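Local coordinates for protein 5-carboxymethyl-2-hydroxymuconate semialdehyde dehydrogenase (Thermus thermophilus, PDB 2D4E) that probably oxidises 5-carboxymethyl-2-hydroxymuconate semialdehyde to the corresponding carboxylic acid, using NAD as electron acceptor, as a member of the aldehyde dehydrogenase family, at residues 275-280 against 428-433; 286-291 against 462-467; 421-426 against 450-455. All coordinates share one frame; numbering follows the deposited sequence.

Contact 1 of 3, residues 275-280 against 428-433; sequences KSPALV and RKANDT
The methyl group of Ala-430 is the meeting point of two strand side chains, Pro-277 and Leu-279, and illustrates how a small residue lets a helix settle close to a sheet. Pro-277 brings the puckered corner of its ring, CG lying 4.0 Å from Ala-430 CB. From the next residue on the same face of the strand, Leu-279 reaches the same methyl with one branch, its CD2 being 3.9 Å from Ala-430 CB. The leucine CG sits beside the backbone N in a twisted, not fully staggered setting (chi1 -29°), and from there the CD2 branch reaches the helix. With so little bulk between the backbones, Pro-277 CA and Ala-430 CA come within 6.0 Å of each other. All three residues are buried, and the packing is entirely apolar.

Beyond this apolar patch the contact loosens. Where the chain leaves the helix, Lys-275 and Thr-433 shade one another without close touch, their side chains staying 4.6 Å or more from the opposite segment, and Asp-432 next to Thr-433 is exposed. The lysine amine turns away to the carbonyls of Ile-405 and Glu-408. Arg-310 spans the two segments here, its NH2 donating to both Lys-275 O and Ala-430 O.

Ala-278 and Val-280, alternating with the two packed residues, instead meet helix 286-298. Strand 277-280 is thus covered on both faces, and helix 423-431 forms the beta-alpha-beta crossover from strand 414-420 to strand 438-442, as expected of the layered alpha/beta catalytic domain of aldehyde dehydrogenases.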
ATOM      1  N   LYS C 275      16.390 -27.187  -2.673  1.00 13.33           N
ATOM      2  CA  LYS C 275      17.654 -27.647  -3.237  1.00 17.74           C
ATOM      3  C   LYS C 275      18.232 -26.365  -3.808  1.00 15.63           C
ATOM      4  O   LYS C 275      18.584 -26.284  -4.991  1.00 19.65           O
ATOM      5  CB  LYS C 275      17.431 -28.665  -4.364  1.00 19.77           C
ATOM      6  CG  LYS C 275      18.709 -29.397  -4.791  1.00 20.09           C
ATOM      7  CD  LYS C 275      19.103 -30.456  -3.756  1.00 17.87           C
ATOM      8  CE  LYS C 275      20.486 -31.025  -4.024  1.00 21.01           C
ATOM      9  NZ  LYS C 275      20.900 -32.002  -2.971  1.00 23.55           N
ATOM     10  N   SER C 276      18.307 -25.360  -2.943  1.00 16.59           N
ATOM     11  CA  SER C 276      18.776 -24.030  -3.300  1.00 19.78           C
ATOM     12  C   SER C 276      20.199 -23.992  -3.841  1.00 20.24           C
ATOM     13  O   SER C 276      21.107 -24.589  -3.276  1.00 20.41           O
ATOM     14  CB  SER C 276      18.646 -23.109  -2.086  1.00 22.18           C
ATOM     15  OG  SER C 276      17.329 -23.166  -1.565  1.00 21.71           O
ATOM     16  N   PRO C 277      20.408 -23.271  -4.952  1.00 21.21           N
ATOM     17  CA  PRO C 277      21.746 -23.184  -5.537  1.00 17.55           C
ATOM     18  C   PRO C 277      22.525 -21.930  -5.162  1.00 19.08           C
ATOM     19  O   PRO C 277      21.946 -20.894  -4.822  1.00 17.37           O
ATOM     20  CB  PRO C 277      21.453 -23.225  -7.026  1.00 19.78           C
ATOM     21  CG  PRO C 277      20.226 -22.334  -7.107  1.00 20.94           C
ATOM     22  CD  PRO C 277      19.388 -22.773  -5.896  1.00 17.36           C
ATOM     23  N   ALA C 278      23.849 -22.047  -5.205  1.00 19.68           N
ATOM     24  CA  ALA C 278      24.736 -20.918  -4.956  1.00 17.48           C
ATOM     25  C   ALA C 278      25.529 -20.799  -6.256  1.00 16.87           C
ATOM     26  O   ALA C 278      26.184 -21.757  -6.666  1.00 21.11           O
ATOM     27  CB  ALA C 278      25.673 -21.207  -3.790  1.00 16.67           C
ATOM     28  N   LEU C 279      25.446 -19.650  -6.922  1.00 18.54           N
ATOM     29  CA  LEU C 279      26.182 -19.449  -8.169  1.00 19.23           C
ATOM     30  C   LEU C 279      27.353 -18.507  -7.919  1.00 21.35           C
ATOM     31  O   LEU C 279      27.166 -17.360  -7.506  1.00 19.35           O
ATOM     32  CB  LEU C 279      25.301 -18.840  -9.270  1.00 15.76           C
ATOM     33  CG  LEU C 279      23.793 -19.049  -9.384  1.00 19.71           C
ATOM     34  CD1 LEU C 279      23.372 -18.629 -10.789  1.00 18.60           C
ATOM     35  CD2 LEU C 279      23.396 -20.475  -9.118  1.00 22.32           C
ATOM     36  N   VAL C 280      28.560 -18.991  -8.178  1.00 18.71           N
ATOM     37  CA  VAL C 280      29.744 -18.176  -7.967  1.00 18.47           C
ATOM     38  C   VAL C 280      30.407 -17.857  -9.291  1.00 18.35           C
ATOM     39  O   VAL C 280      30.845 -18.758 -10.013  1.00 26.55           O
ATOM     40  CB  VAL C 280      30.759 -18.890  -7.061  1.00 18.18           C
ATOM     41  CG1 VAL C 280      31.968 -17.987  -6.823  1.00 18.29           C
ATOM     42  CG2 VAL C 280      30.099 -19.254  -5.728  1.00 17.28           C
ATOM     43  N   ARG C 428      20.139 -21.679 -16.256  1.00 22.99           N
ATOM     44  CA  ARG C 428      19.412 -22.868 -16.687  1.00 24.73           C
ATOM     45  C   ARG C 428      19.529 -23.988 -15.654  1.00 22.95           C
ATOM     46  O   ARG C 428      18.527 -24.582 -15.254  1.00 19.86           O
ATOM     47  CB  ARG C 428      19.951 -23.357 -18.039  1.00 26.71           C
ATOM     48  CG  ARG C 428      19.383 -24.695 -18.498  1.00 33.21           C
ATOM     49  CD  ARG C 428      19.883 -25.072 -19.895  1.00 37.14           C
ATOM     50  NE  ARG C 428      21.332 -25.292 -19.943  1.00 42.17           N
ATOM     51  CZ  ARG C 428      21.954 -26.341 -19.410  1.00 39.87           C
ATOM     52  NH1 ARG C 428      21.264 -27.288 -18.785  1.00 45.24           N
ATOM     53  NH2 ARG C 428      23.270 -26.447 -19.507  1.00 43.32           N
ATOM     54  N   LYS C 429      20.756 -24.276 -15.235  1.00 20.11           N
ATOM     55  CA  LYS C 429      21.000 -25.329 -14.251  1.00 21.12           C
ATOM     56  C   LYS C 429      20.429 -24.955 -12.885  1.00 19.82           C
ATOM     57  O   LYS C 429      19.904 -25.811 -12.170  1.00 17.80           O
ATOM     58  CB  LYS C 429      22.503 -25.606 -14.121  1.00 19.92           C
ATOM     59  CG  LYS C 429      23.123 -26.259 -15.346  1.00 28.43           C
ATOM     60  CD  LYS C 429      24.618 -26.517 -15.172  1.00 22.72           C
ATOM     61  CE  LYS C 429      25.166 -27.265 -16.387  1.00 28.68           C
ATOM     62  NZ  LYS C 429      26.638 -27.486 -16.352  1.00 26.97           N
ATOM     63  N   ALA C 430      20.534 -23.681 -12.518  1.00 18.49           N
ATOM     64  CA  ALA C 430      20.007 -23.238 -11.229  1.00 20.73           C
ATOM     65  C   ALA C 430      18.504 -23.521 -11.150  1.00 19.89           C
ATOM     66  O   ALA C 430      18.020 -24.050 -10.152  1.00 15.55           O
ATOM     67  CB  ALA C 430      20.276 -21.742 -11.028  1.00 14.77           C
ATOM     68  N   ASN C 431      17.775 -23.184 -12.213  1.00 21.29           N
ATOM     69  CA  ASN C 431      16.327 -23.388 -12.244  1.00 20.74           C
ATOM     70  C   ASN C 431      15.881 -24.799 -12.576  1.00 21.23           C
ATOM     71  O   ASN C 431      14.697 -25.116 -12.456  1.00 20.21           O
ATOM     72  CB  ASN C 431      15.665 -22.438 -13.245  1.00 18.62           C
ATOM     73  CG  ASN C 431      15.663 -21.005 -12.773  1.00 20.27           C
ATOM     74  OD1 ASN C 431      15.834 -20.734 -11.582  1.00 17.91           O
ATOM     75  ND2 ASN C 431      15.454 -20.071 -13.704  1.00 14.31           N
ATOM     76  N   ASP C 432      16.814 -25.651 -12.983  1.00 22.35           N
ATOM     77  CA  ASP C 432      16.453 -27.008 -13.359  1.00 20.26           C
ATOM     78  C   ASP C 432      16.323 -28.036 -12.231  1.00 21.54           C
ATOM     79  O   ASP C 432      17.083 -29.000 -12.173  1.00 26.01           O
ATOM     80  CB  ASP C 432      17.426 -27.521 -14.430  1.00 20.64           C
ATOM     81  CG  ASP C 432      16.916 -28.772 -15.139  1.00 29.05           C
ATOM     82  OD1 ASP C 432      15.689 -29.015 -15.130  1.00 25.16           O
ATOM     83  OD2 ASP C 432      17.746 -29.507 -15.719  1.00 34.94           O
ATOM     84  N   THR C 433      15.371 -27.804 -11.326  1.00 22.47           N
ATOM     85  CA  THR C 433      15.056 -28.733 -10.233  1.00 21.46           C
ATOM     86  C   THR C 433      13.581 -28.509  -9.953  1.00 16.50           C
ATOM     87  O   THR C 433      13.006 -27.518 -10.409  1.00 21.21           O
ATOM     88  CB  THR C 433      15.838 -28.475  -8.910  1.00 26.38           C
ATOM     89  OG1 THR C 433      15.255 -27.377  -8.195  1.00 28.53           O
ATOM     90  CG2 THR C 433      17.298 -28.191  -9.195  1.00 33.25           C
TER

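Contact 2 of 3, residues 286-291 against 462-467; sequences LERALD and YLNSHN
Arg-288 of helix 286-298 reaches Asn-464, the residue just past strand 460-463, tying a helix of the mixed-sheet alpha/beta domain of the aldehyde dehydrogenase fold to the end of the outermost strand of the sheet within this chain. That sheet continues across the interface, for Tyr-462 pairs in parallel with a strand of the second subunit.

Hydrogen bonding supplies the link between the two segments. Arg-288 NH1 donates to Asn-464 O at 2.9 Å, nearly straight at 162°, meeting a lone pair in the carbonyl plane, while the oxygen lies at the guanidinium edge close to its plane. The arginine CG is anti to the backbone N and the chain bends at chi3 (-57°), which swings the guanidinium round to the carbonyl.

Charge brings in the stronger polar partner of Arg-288: the same NH1 forms a salt bridge with Glu-447 of the third subunit, so one nitrogen joins the helix, the strand end and a neighbouring chain. The Asn-464 amide is held separately, its ND2 donating to Thr-443 O.

Van der Waals contact is slight. Arg-288 NH1 passes 3.4 Å from Asn-464 CB, and Arg-288 CD lies 3.2 Å from Asn-464 O; the guanidinium and amide planes are almost perpendicular, so the two flat groups do not stack.

Just beyond, the chain is braced locally where Ser-465 OG donates to a lone pair of His-466 O at 2.7 Å.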
ATOM      1  N   LEU C 286      35.725 -13.617  -4.146  1.00 20.16           N
ATOM      2  CA  LEU C 286      35.841 -15.047  -3.869  1.00 19.01           C
ATOM      3  C   LEU C 286      36.136 -15.409  -2.416  1.00 20.29           C
ATOM      4  O   LEU C 286      35.862 -16.530  -1.984  1.00 19.64           O
ATOM      5  CB  LEU C 286      36.881 -15.673  -4.805  1.00 19.88           C
ATOM      6  CG  LEU C 286      36.531 -15.520  -6.292  1.00 20.37           C
ATOM      7  CD1 LEU C 286      37.631 -16.111  -7.162  1.00 23.12           C
ATOM      8  CD2 LEU C 286      35.200 -16.212  -6.575  1.00 22.38           C
ATOM      9  N   GLU C 287      36.692 -14.473  -1.659  1.00 23.58           N
ATOM     10  CA  GLU C 287      36.972 -14.738  -0.255  1.00 22.81           C
ATOM     11  C   GLU C 287      35.644 -14.782   0.503  1.00 24.15           C
ATOM     12  O   GLU C 287      35.410 -15.678   1.307  1.00 21.00           O
ATOM     13  CB  GLU C 287      37.876 -13.652   0.326  1.00 28.91           C
ATOM     14  CG  GLU C 287      39.278 -13.648  -0.258  1.00 47.30           C
ATOM     15  CD  GLU C 287      39.951 -15.005  -0.139  1.00 62.59           C
ATOM     16  OE1 GLU C 287      40.049 -15.528   0.997  1.00 66.89           O
ATOM     17  OE2 GLU C 287      40.382 -15.551  -1.183  1.00 69.71           O
ATOM     18  N   ARG C 288      34.776 -13.809   0.234  1.00 22.86           N
ATOM     19  CA  ARG C 288      33.468 -13.753   0.882  1.00 24.00           C
ATOM     20  C   ARG C 288      32.601 -14.897   0.355  1.00 20.22           C
ATOM     21  O   ARG C 288      31.871 -15.540   1.115  1.00 20.51           O
ATOM     22  CB  ARG C 288      32.778 -12.413   0.594  1.00 18.68           C
ATOM     23  CG  ARG C 288      31.430 -12.252   1.298  1.00 25.73           C
ATOM     24  CD  ARG C 288      30.544 -11.191   0.637  1.00 22.92           C
ATOM     25  NE  ARG C 288      31.180  -9.876   0.564  1.00 20.15           N
ATOM     26  CZ  ARG C 288      30.585  -8.781   0.095  1.00 25.60           C
ATOM     27  NH1 ARG C 288      29.328  -8.834  -0.337  1.00 17.53           N
ATOM     28  NH2 ARG C 288      31.245  -7.627   0.062  1.00 24.41           N
ATOM     29  N   ALA C 289      32.682 -15.144  -0.951  1.00 21.29           N
ATOM     30  CA  ALA C 289      31.905 -16.214  -1.571  1.00 17.00           C
ATOM     31  C   ALA C 289      32.258 -17.553  -0.925  1.00 18.97           C
ATOM     32  O   ALA C 289      31.379 -18.366  -0.653  1.00 16.42           O
ATOM     33  CB  ALA C 289      32.171 -16.263  -3.075  1.00 16.52           C
ATOM     34  N   LEU C 290      33.548 -17.775  -0.677  1.00 18.35           N
ATOM     35  CA  LEU C 290      34.000 -19.012  -0.050  1.00 18.33           C
ATOM     36  C   LEU C 290      33.409 -19.136   1.357  1.00 17.77           C
ATOM     37  O   LEU C 290      32.845 -20.170   1.716  1.00 18.34           O
ATOM     38  CB  LEU C 290      35.533 -19.046   0.024  1.00 17.82           C
ATOM     39  CG  LEU C 290      36.155 -20.263   0.723  1.00 20.09           C
ATOM     40  CD1 LEU C 290      35.739 -21.535  -0.001  1.00 16.68           C
ATOM     41  CD2 LEU C 290      37.680 -20.135   0.741  1.00 18.18           C
ATOM     42  N   ASP C 291      33.541 -18.083   2.156  1.00 15.64           N
ATOM     43  CA  ASP C 291      32.998 -18.111   3.508  1.00 17.42           C
ATOM     44  C   ASP C 291      31.508 -18.405   3.472  1.00 19.74           C
ATOM     45  O   ASP C 291      31.017 -19.242   4.223  1.00 20.18           O
ATOM     46  CB  ASP C 291      33.213 -16.771   4.208  1.00 15.76           C
ATOM     47  CG  ASP C 291      34.630 -16.587   4.696  1.00 20.22           C
ATOM     48  OD1 ASP C 291      34.968 -15.451   5.079  1.00 22.17           O
ATOM     49  OD2 ASP C 291      35.402 -17.567   4.709  1.00 20.51           O
ATOM     50  N   TYR C 462      19.590 -14.094  -2.573  1.00 17.64           N
ATOM     51  CA  TYR C 462      20.578 -13.351  -1.807  1.00 16.87           C
ATOM     52  C   TYR C 462      21.756 -13.053  -2.720  1.00 16.59           C
ATOM     53  O   TYR C 462      22.335 -13.956  -3.334  1.00 18.55           O
ATOM     54  CB  TYR C 462      21.033 -14.168  -0.596  1.00 15.21           C
ATOM     55  CG  TYR C 462      19.923 -14.391   0.404  1.00 18.05           C
ATOM     56  CD1 TYR C 462      19.662 -13.457   1.411  1.00 18.78           C
ATOM     57  CD2 TYR C 462      19.092 -15.508   0.306  1.00 18.20           C
ATOM     58  CE1 TYR C 462      18.594 -13.633   2.296  1.00 19.65           C
ATOM     59  CE2 TYR C 462      18.029 -15.694   1.178  1.00 19.04           C
ATOM     60  CZ  TYR C 462      17.786 -14.754   2.171  1.00 18.37           C
ATOM     61  OH  TYR C 462      16.738 -14.949   3.034  1.00 25.57           O
ATOM     62  N   LEU C 463      22.095 -11.775  -2.818  1.00 14.86           N
ATOM     63  CA  LEU C 463      23.200 -11.346  -3.653  1.00 16.91           C
ATOM     64  C   LEU C 463      24.422 -11.071  -2.796  1.00 20.83           C
ATOM     65  O   LEU C 463      24.376 -10.256  -1.876  1.00 21.08           O
ATOM     66  CB  LEU C 463      22.815 -10.088  -4.433  1.00 16.89           C
ATOM     67  CG  LEU C 463      21.585 -10.218  -5.339  1.00 18.80           C
ATOM     68  CD1 LEU C 463      21.317  -8.889  -6.039  1.00 18.95           C
ATOM     69  CD2 LEU C 463      21.814 -11.332  -6.356  1.00 14.39           C
ATOM     70  N   ASN C 464      25.504 -11.783  -3.089  1.00 21.35           N
ATOM     71  CA  ASN C 464      26.770 -11.622  -2.381  1.00 21.50           C
ATOM     72  C   ASN C 464      26.741 -11.755  -0.867  1.00 19.59           C
ATOM     73  O   ASN C 464      27.407 -11.001  -0.150  1.00 18.10           O
ATOM     74  CB  ASN C 464      27.404 -10.288  -2.772  1.00 19.76           C
ATOM     75  CG  ASN C 464      27.734 -10.227  -4.248  1.00 21.65           C
ATOM     76  OD1 ASN C 464      28.163 -11.223  -4.832  1.00 16.08           O
ATOM     77  ND2 ASN C 464      27.544  -9.058  -4.859  1.00 15.76           N
ATOM     78  N   SER C 465      25.987 -12.730  -0.376  1.00 20.74           N
ATOM     79  CA  SER C 465      25.919 -12.955   1.056  1.00 20.54           C
ATOM     80  C   SER C 465      25.244 -14.271   1.356  1.00 22.71           C
ATOM     81  O   SER C 465      24.680 -14.910   0.471  1.00 19.45           O
ATOM     82  CB  SER C 465      25.129 -11.846   1.753  1.00 26.19           C
ATOM     83  OG  SER C 465      23.751 -12.169   1.799  1.00 27.77           O
ATOM     84  N   HIS C 466      25.314 -14.665   2.623  1.00 20.37           N
ATOM     85  CA  HIS C 466      24.673 -15.880   3.083  1.00 21.56           C
ATOM     86  C   HIS C 466      23.232 -15.486   3.425  1.00 23.69           C
ATOM     87  O   HIS C 466      22.814 -14.354   3.175  1.00 19.98           O
ATOM     88  CB  HIS C 466      25.390 -16.412   4.323  1.00 23.91           C
ATOM     89  CG  HIS C 466      25.511 -15.406   5.423  1.00 16.54           C
ATOM     90  ND1 HIS C 466      26.175 -14.208   5.261  1.00 19.92           N
ATOM     91  CD2 HIS C 466      25.034 -15.405   6.690  1.00 13.70           C
ATOM     92  CE1 HIS C 466      26.100 -13.512   6.381  1.00 16.23           C
ATOM     93  NE2 HIS C 466      25.412 -14.216   7.264  1.00 15.08           N
ATOM     94  N   ASN C 467      22.484 -16.416   4.004  1.00 23.99           N
ATOM     95  CA  ASN C 467      21.089 -16.186   4.363  1.00 22.57           C
ATOM     96  C   ASN C 467      20.936 -15.216   5.545  1.00 22.54           C
ATOM     97  O   ASN C 467      21.145 -15.599   6.696  1.00 26.60           O
ATOM     98  CB  ASN C 467      20.440 -17.534   4.697  1.00 24.83           C
ATOM     99  CG  ASN C 467      18.928 -17.475   4.685  1.00 28.08           C
ATOM    100  OD1 ASN C 467      18.310 -16.815   5.524  1.00 28.74           O
ATOM    101  ND2 ASN C 467      18.322 -18.159   3.723  1.00 26.09           N
TER

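Contact 3 of 3, residues 421-426 against 450-455; sequences KDEEEA and HRLALE
Both Glu-423 and Arg-451 send CG out anti to the backbone N, which starts the two side chains toward each other. The glutamate then runs on extended beyond CG (chi2 177°), whereas the arginine bends at chi3 (56°), and that bend presents the NE side of the guanidinium. The result is a side-on, two-point salt bridge. Arg-451 NE donates to Glu-423 OE1 at 2.8 Å, and Arg-451 NH2 donates to Glu-423 OE2, also at 2.8 Å. Both oxygens use their syn lone pairs, and the two flat groups are nearly coplanar, their planes 21° apart; paired bonds of this kind resist rotation of either group. The remaining arm is held as well, Arg-451 NH1 donating to Leu-505 O of the fourth subunit. A leucine in place of Arg-451 would probably leave the Glu-423 carboxylate without its two donors, free to turn, and cost the carbonyl of the neighbouring chain a partner.

Beside the ion pair lies an apolar patch, where Leu-452 CD2 rests 3.9 Å from Glu-423 CG, against the methylene part of the acid.

The helix start that carries Glu-423 is fixed in its own right. Asp-422 is the N-cap, its OD2 accepting from Glu-425 N at 2.9 Å. Lys-421 NZ pairs with Asp-422 and, at longer range, with Glu-425, completing a small salt-bridge network, while Lys-421 N donates to Glu-425 OE2 from above the carboxylate plane.

The contact therefore pins the first turn of helix 423-431 to helix 446-455, with Leu-452 also on Leu-427 and Phe-281, and Ala-426 packing on Phe-420 of strand 414-420.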
ATOM      1  N   LYS C 421      29.537 -22.798 -17.890  1.00 24.05           N
ATOM      2  CA  LYS C 421      30.419 -22.042 -18.770  1.00 27.79           C
ATOM      3  C   LYS C 421      30.057 -20.569 -18.913  1.00 27.96           C
ATOM      4  O   LYS C 421      30.911 -19.757 -19.253  1.00 29.48           O
ATOM      5  CB  LYS C 421      30.474 -22.697 -20.157  1.00 31.85           C
ATOM      6  CG  LYS C 421      29.234 -22.487 -21.007  1.00 41.59           C
ATOM      7  CD  LYS C 421      29.368 -23.189 -22.351  1.00 50.27           C
ATOM      8  CE  LYS C 421      28.352 -22.667 -23.360  1.00 50.21           C
ATOM      9  NZ  LYS C 421      26.954 -22.835 -22.884  1.00 54.20           N
ATOM     10  N   ASP C 422      28.799 -20.222 -18.658  1.00 25.86           N
ATOM     11  CA  ASP C 422      28.374 -18.832 -18.770  1.00 24.31           C
ATOM     12  C   ASP C 422      27.082 -18.551 -18.007  1.00 24.45           C
ATOM     13  O   ASP C 422      26.439 -19.470 -17.497  1.00 22.43           O
ATOM     14  CB  ASP C 422      28.220 -18.451 -20.249  1.00 27.60           C
ATOM     15  CG  ASP C 422      27.203 -19.308 -20.978  1.00 27.25           C
ATOM     16  OD1 ASP C 422      27.242 -19.332 -22.226  1.00 38.53           O
ATOM     17  OD2 ASP C 422      26.359 -19.948 -20.316  1.00 29.90           O
ATOM     18  N   GLU C 423      26.713 -17.278 -17.936  1.00 22.82           N
ATOM     19  CA  GLU C 423      25.515 -16.854 -17.217  1.00 26.00           C
ATOM     20  C   GLU C 423      24.276 -17.648 -17.610  1.00 25.89           C
ATOM     21  O   GLU C 423      23.556 -18.158 -16.749  1.00 24.57           O
ATOM     22  CB  GLU C 423      25.271 -15.357 -17.439  1.00 27.39           C
ATOM     23  CG  GLU C 423      24.041 -14.819 -16.722  1.00 28.23           C
ATOM     24  CD  GLU C 423      23.854 -13.318 -16.902  1.00 34.55           C
ATOM     25  OE1 GLU C 423      22.717 -12.841 -16.693  1.00 27.33           O
ATOM     26  OE2 GLU C 423      24.837 -12.618 -17.239  1.00 28.76           O
ATOM     27  N   GLU C 424      24.030 -17.747 -18.912  1.00 25.35           N
ATOM     28  CA  GLU C 424      22.882 -18.484 -19.439  1.00 25.46           C
ATOM     29  C   GLU C 424      22.813 -19.917 -18.893  1.00 24.10           C
ATOM     30  O   GLU C 424      21.751 -20.384 -18.477  1.00 21.21           O
ATOM     31  CB  GLU C 424      22.955 -18.490 -20.976  1.00 32.81           C
ATOM     32  CG  GLU C 424      22.139 -19.562 -21.683  1.00 41.34           C
ATOM     33  CD  GLU C 424      22.315 -19.519 -23.204  1.00 51.57           C
ATOM     34  OE1 GLU C 424      23.469 -19.384 -23.675  1.00 52.32           O
ATOM     35  OE2 GLU C 424      21.302 -19.631 -23.930  1.00 47.79           O
ATOM     36  N   GLU C 425      23.948 -20.610 -18.890  1.00 20.81           N
ATOM     37  CA  GLU C 425      23.996 -21.981 -18.395  1.00 24.01           C
ATOM     38  C   GLU C 425      23.882 -22.027 -16.866  1.00 18.75           C
ATOM     39  O   GLU C 425      23.284 -22.947 -16.312  1.00 22.56           O
ATOM     40  CB  GLU C 425      25.288 -22.665 -18.862  1.00 24.81           C
ATOM     41  CG  GLU C 425      25.464 -24.098 -18.375  1.00 29.70           C
ATOM     42  CD  GLU C 425      26.636 -24.795 -19.049  1.00 35.06           C
ATOM     43  OE1 GLU C 425      26.473 -25.250 -20.201  1.00 42.49           O
ATOM     44  OE2 GLU C 425      27.721 -24.878 -18.434  1.00 31.22           O
ATOM     45  N   ALA C 426      24.447 -21.037 -16.186  1.00 19.02           N
ATOM     46  CA  ALA C 426      24.355 -20.998 -14.728  1.00 22.76           C
ATOM     47  C   ALA C 426      22.879 -20.893 -14.325  1.00 23.00           C
ATOM     48  O   ALA C 426      22.429 -21.569 -13.398  1.00 21.79           O
ATOM     49  CB  ALA C 426      25.133 -19.808 -14.180  1.00 18.75           C
ATOM     50  N   HIS C 450      21.136  -8.267 -10.781  1.00 21.92           N
ATOM     51  CA  HIS C 450      19.697  -8.024 -10.794  1.00 24.95           C
ATOM     52  C   HIS C 450      18.986  -8.859 -11.842  1.00 23.45           C
ATOM     53  O   HIS C 450      17.861  -9.309 -11.632  1.00 23.28           O
ATOM     54  CB  HIS C 450      19.421  -6.538 -11.023  1.00 22.13           C
ATOM     55  CG  HIS C 450      19.772  -5.685  -9.848  1.00 21.10           C
ATOM     56  ND1 HIS C 450      19.007  -5.649  -8.703  1.00 20.76           N
ATOM     57  CD2 HIS C 450      20.836  -4.881  -9.613  1.00 21.19           C
ATOM     58  CE1 HIS C 450      19.582  -4.862  -7.813  1.00 21.56           C
ATOM     59  NE2 HIS C 450      20.695  -4.384  -8.340  1.00 23.01           N
ATOM     60  N   ARG C 451      19.660  -9.068 -12.965  1.00 22.33           N
ATOM     61  CA  ARG C 451      19.127  -9.862 -14.060  1.00 22.02           C
ATOM     62  C   ARG C 451      18.890 -11.291 -13.568  1.00 23.94           C
ATOM     63  O   ARG C 451      17.810 -11.850 -13.754  1.00 21.72           O
ATOM     64  CB  ARG C 451      20.123  -9.840 -15.220  1.00 28.06           C
ATOM     65  CG  ARG C 451      19.628 -10.427 -16.518  1.00 25.73           C
ATOM     66  CD  ARG C 451      20.526  -9.956 -17.656  1.00 26.57           C
ATOM     67  NE  ARG C 451      21.931 -10.290 -17.434  1.00 23.51           N
ATOM     68  CZ  ARG C 451      22.947  -9.480 -17.724  1.00 27.71           C
ATOM     69  NH1 ARG C 451      22.718  -8.280 -18.244  1.00 25.98           N
ATOM     70  NH2 ARG C 451      24.196  -9.874 -17.504  1.00 26.44           N
ATOM     71  N   LEU C 452      19.899 -11.874 -12.926  1.00 23.07           N
ATOM     72  CA  LEU C 452      19.775 -13.225 -12.390  1.00 19.41           C
ATOM     73  C   LEU C 452      18.779 -13.263 -11.231  1.00 18.25           C
ATOM     74  O   LEU C 452      18.047 -14.236 -11.063  1.00 16.10           O
ATOM     75  CB  LEU C 452      21.130 -13.736 -11.911  1.00 18.98           C
ATOM     76  CG  LEU C 452      22.113 -14.162 -13.006  1.00 24.66           C
ATOM     77  CD1 LEU C 452      23.476 -14.452 -12.396  1.00 13.69           C
ATOM     78  CD2 LEU C 452      21.559 -15.388 -13.718  1.00 19.86           C
ATOM     79  N   ALA C 453      18.748 -12.205 -10.429  1.00 17.51           N
ATOM     80  CA  ALA C 453      17.825 -12.169  -9.300  1.00 21.30           C
ATOM     81  C   ALA C 453      16.396 -12.287  -9.834  1.00 19.75           C
ATOM     82  O   ALA C 453      15.577 -13.027  -9.289  1.00 22.96           O
ATOM     83  CB  ALA C 453      18.003 -10.869  -8.509  1.00 15.49           C
ATOM     84  N   LEU C 454      16.111 -11.575 -10.918  1.00 19.56           N
ATOM     85  CA  LEU C 454      14.784 -11.607 -11.525  1.00 22.42           C
ATOM     86  C   LEU C 454      14.455 -12.932 -12.219  1.00 20.95           C
ATOM     87  O   LEU C 454      13.303 -13.359 -12.230  1.00 21.18           O
ATOM     88  CB  LEU C 454      14.637 -10.468 -12.537  1.00 23.09           C
ATOM     89  CG  LEU C 454      13.254 -10.357 -13.189  1.00 28.42           C
ATOM     90  CD1 LEU C 454      12.245  -9.888 -12.149  1.00 28.28           C
ATOM     91  CD2 LEU C 454      13.293  -9.377 -14.352  1.00 24.89           C
ATOM     92  N   GLU C 455      15.464 -13.577 -12.795  1.00 21.42           N
ATOM     93  CA  GLU C 455      15.263 -14.839 -13.513  1.00 23.82           C
ATOM     94  C   GLU C 455      15.294 -16.121 -12.673  1.00 23.64           C
ATOM     95  O   GLU C 455      14.751 -17.141 -13.089  1.00 28.78           O
ATOM     96  CB  GLU C 455      16.301 -14.965 -14.635  1.00 28.29           C
ATOM     97  CG  GLU C 455      16.171 -13.929 -15.738  1.00 36.29           C
ATOM     98  CD  GLU C 455      14.899 -14.099 -16.549  1.00 40.55           C
ATOM     99  OE1 GLU C 455      14.672 -15.205 -17.080  1.00 50.50           O
ATOM    100  OE2 GLU C 455      14.125 -13.129 -16.663  1.00 47.27           O
TER

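How the contacts relate
The three contacts gather around one mixed sheet. Along the chain their segments run 275-280, 286-291, 421-426, 428-433, 450-455 and 462-467, so contact 1 interlaces with both others, while contact 3 falls wholly between the two halves of contact 2. Contacts 1 and 3 share helix 423-431, with centres about 10 Å apart, and are linked by a probable hydrogen bond from Asn-431 ND2 to Glu-455 O. Contact 2 has its centre about 15 Å from that of contact 1, joined to it through Val-280 against Leu-286 and Ala-289, and about 16 Å from that of contact 3. Sheet packing thus passes into subunit interfaces: contact 1 is internal, whereas contacts 2 and 3 both touch the second subunit.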